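Local coordinates for protein NAD nucleotidase (Haemophilus influenzae, PDB 3ZTV) that hydrolyses NAD to adenosine and nicotinamide riboside in the periplasm, acting as both a pyrophosphatase and a 5'-nucleotidase, at residues Arg473-Glu478 against Lys568-Thr573. Sequence-based numbering, arbitrary orientation.
Sequences RYEANE and KFNAST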
loop_
_atom_site.group_PDB
_atom_site.type_symbol
_atom_site.label_atom_id
_atom_site.label_comp_id
_atom_site.label_asym_id
_atom_site.label_seq_id
_atom_site.Cartn_x
_atom_site.Cartn_y
_atom_site.Cartn_z
ATOM N N ARG A 473 34.256 -4.462 14.829
ATOM C CA ARG A 473 35.587 -4.453 15.415
ATOM C C ARG A 473 36.554 -4.994 14.379
ATOM O O ARG A 473 36.167 -5.787 13.519
ATOM C CB ARG A 473 35.631 -5.273 16.711
ATOM C CG ARG A 473 35.389 -6.759 16.534
ATOM C CD ARG A 473 35.248 -7.448 17.882
ATOM N NE ARG A 473 35.161 -8.899 17.741
ATOM C CZ ARG A 473 34.803 -9.725 18.721
ATOM N NH1 ARG A 473 34.484 -9.242 19.914
ATOM N NH2 ARG A 473 34.759 -11.034 18.504
ATOM N N TYR A 474 37.802 -4.546 14.438
ATOM C CA TYR A 474 38.754 -4.956 13.420
ATOM C C TYR A 474 40.186 -4.988 13.935
ATOM O O TYR A 474 40.516 -4.374 14.955
ATOM C CB TYR A 474 38.638 -4.064 12.165
ATOM C CG TYR A 474 39.135 -2.647 12.361
ATOM C CD1 TYR A 474 38.290 -1.638 12.818
ATOM C CD2 TYR A 474 40.456 -2.316 12.085
ATOM C CE1 TYR A 474 38.760 -0.332 12.997
ATOM C CE2 TYR A 474 40.932 -1.021 12.259
ATOM C CZ TYR A 474 40.085 -0.035 12.718
ATOM O OH TYR A 474 40.586 1.242 12.894
ATOM N N GLU A 475 41.010 -5.754 13.228
ATOM C CA GLU A 475 42.450 -5.755 13.425
ATOM C C GLU A 475 43.076 -5.255 12.136
ATOM O O GLU A 475 42.601 -5.560 11.037
ATOM C CB GLU A 475 42.971 -7.163 13.746
ATOM C CG GLU A 475 44.494 -7.227 13.903
ATOM C CD GLU A 475 45.009 -8.568 14.401
ATOM O OE1 GLU A 475 44.197 -9.419 14.825
ATOM O OE2 GLU A 475 46.245 -8.760 14.365
ATOM N N ALA A 476 44.138 -4.472 12.275
ATOM C CA ALA A 476 44.820 -3.910 11.118
ATOM C C ALA A 476 46.310 -3.760 11.401
ATOM O O ALA A 476 46.721 -3.666 12.557
ATOM C CB ALA A 476 44.211 -2.557 10.744
ATOM N N ASN A 477 47.107 -3.746 10.336
ATOM C CA ASN A 477 48.544 -3.493 10.440
ATOM C C ASN A 477 48.866 -2.092 9.941
ATOM O O ASN A 477 48.270 -1.627 8.971
ATOM C CB ASN A 477 49.336 -4.489 9.592
ATOM C CG ASN A 477 49.183 -5.919 10.061
ATOM O OD1 ASN A 477 49.104 -6.189 11.259
ATOM N ND2 ASN A 477 49.134 -6.848 9.110
ATOM N N GLU A 478 49.825 -1.427 10.576
ATOM C CA GLU A 478 50.251 -0.118 10.093
ATOM C C GLU A 478 50.838 -0.220 8.690
ATOM O O GLU A 478 50.613 0.647 7.847
ATOM C CB GLU A 478 51.269 0.518 11.041
ATOM C CG GLU A 478 51.749 1.889 10.579
ATOM C CD GLU A 478 52.479 2.660 11.659
ATOM O OE1 GLU A 478 52.748 2.087 12.736
ATOM O OE2 GLU A 478 52.782 3.851 11.430
ATOM N N LYS A 568 42.248 -3.484 17.147
ATOM C CA LYS A 568 43.601 -3.975 17.394
ATOM C C LYS A 568 44.487 -3.495 16.260
ATOM O O LYS A 568 44.357 -3.942 15.123
ATOM C CB LYS A 568 43.662 -5.504 17.502
ATOM C CG LYS A 568 45.089 -6.015 17.738
ATOM C CD LYS A 568 45.149 -7.495 18.096
ATOM C CE LYS A 568 46.597 -7.939 18.266
ATOM N NZ LYS A 568 46.716 -9.333 18.774
ATOM N N PHE A 569 45.386 -2.573 16.577
ATOM C CA PHE A 569 46.241 -1.971 15.570
ATOM C C PHE A 569 47.695 -2.353 15.817
ATOM O O PHE A 569 48.270 -2.023 16.857
ATOM C CB PHE A 569 46.075 -0.446 15.571
ATOM C CG PHE A 569 46.852 0.253 14.489
ATOM C CD1 PHE A 569 46.493 0.109 13.160
ATOM C CD2 PHE A 569 47.936 1.062 14.799
ATOM C CE1 PHE A 569 47.201 0.744 12.158
ATOM C CE2 PHE A 569 48.652 1.704 13.794
ATOM C CZ PHE A 569 48.280 1.548 12.475
ATOM N N ASN A 570 48.273 -3.063 14.857
ATOM C CA ASN A 570 49.650 -3.519 14.976
ATOM C C ASN A 570 50.582 -2.472 14.379
ATOM O O ASN A 570 50.715 -2.372 13.164
ATOM C CB ASN A 570 49.821 -4.872 14.281
ATOM C CG ASN A 570 48.810 -5.909 14.755
ATOM O OD1 ASN A 570 48.160 -6.579 13.948
ATOM N ND2 ASN A 570 48.673 -6.045 16.071
ATOM N N ALA A 571 51.205 -1.672 15.240
ATOM C CA ALA A 571 52.076 -0.595 14.788
ATOM C C ALA A 571 53.364 -1.163 14.203
ATOM O O ALA A 571 53.844 -2.207 14.643
ATOM C CB ALA A 571 52.383 0.357 15.931
ATOM N N SER A 572 53.915 -0.481 13.206
ATOM C CA SER A 572 55.149 -0.937 12.580
ATOM C C SER A 572 56.317 -0.752 13.543
ATOM O O SER A 572 56.469 0.310 14.151
ATOM C CB SER A 572 55.404 -0.192 11.272
ATOM O OG SER A 572 55.538 1.198 11.499
ATOM N N THR A 573 57.131 -1.792 13.693
ATOM C CA THR A 573 58.255 -1.753 14.622
ATOM C C THR A 573 59.486 -2.435 14.036
ATOM O O THR A 573 59.374 -3.301 13.168
ATOM C CB THR A 573 57.900 -2.422 15.964
ATOM O OG1 THR A 573 57.649 -3.818 15.754
ATOM C CG2 THR A 573 56.660 -1.777 16.577
HETATM O O HOH W 1 46.260 -10.721 16.649
#
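Glu-475 to Asn-477 pair with Lys-568 to Asn-570 as parallel beta strands, an edge pairing in which the end of the modelled chain closes one side of a small mixed sheet in the C-terminal, adenosine-binding half of this 5'-nucleotidase. Strand 472-477 lies between strand 487-493 and the C-terminal strand 567-570. As is usual for parallel pairing, the bonds alternate: Lys-568 N donates to Tyr-474 O (2.9 Å), Ala-476 N to Lys-568 O, and Asn-570 N to Ala-476 O (2.8 Å). Glu-478 N to Asn-570 O carries the ladder past the last bridge.

The two faces differ. On one, Ala-476 CB and Phe-569 CD1 are 4.3 Å apart beneath helix 443-460, which supplies Met-454 and Leu-458, while Phe-466 meets the Phe-569 ring edge-to-face. Phe-569 CG stands anti to the backbone N (chi1 -176°), and the far end of the ring meets Glu-478, with Glu-478 CB 3.5 Å from Phe-569 CZ. On the other face the extended chains of Glu-475 and Lys-568 run side by side; a water accepts from Lys-568 NZ at 2.6 Å and gives a weak bond to Glu-475 OE2.

Beyond the strands, Glu-478 holds the departing tail. Its OE2 forms a salt bridge with Lys-377, whereas OE1 takes Ser-572 N at 2.9 Å on its anti side, 34° out of the carboxylate plane, and a weak bond from Ser-572 OG at 3.2 Å.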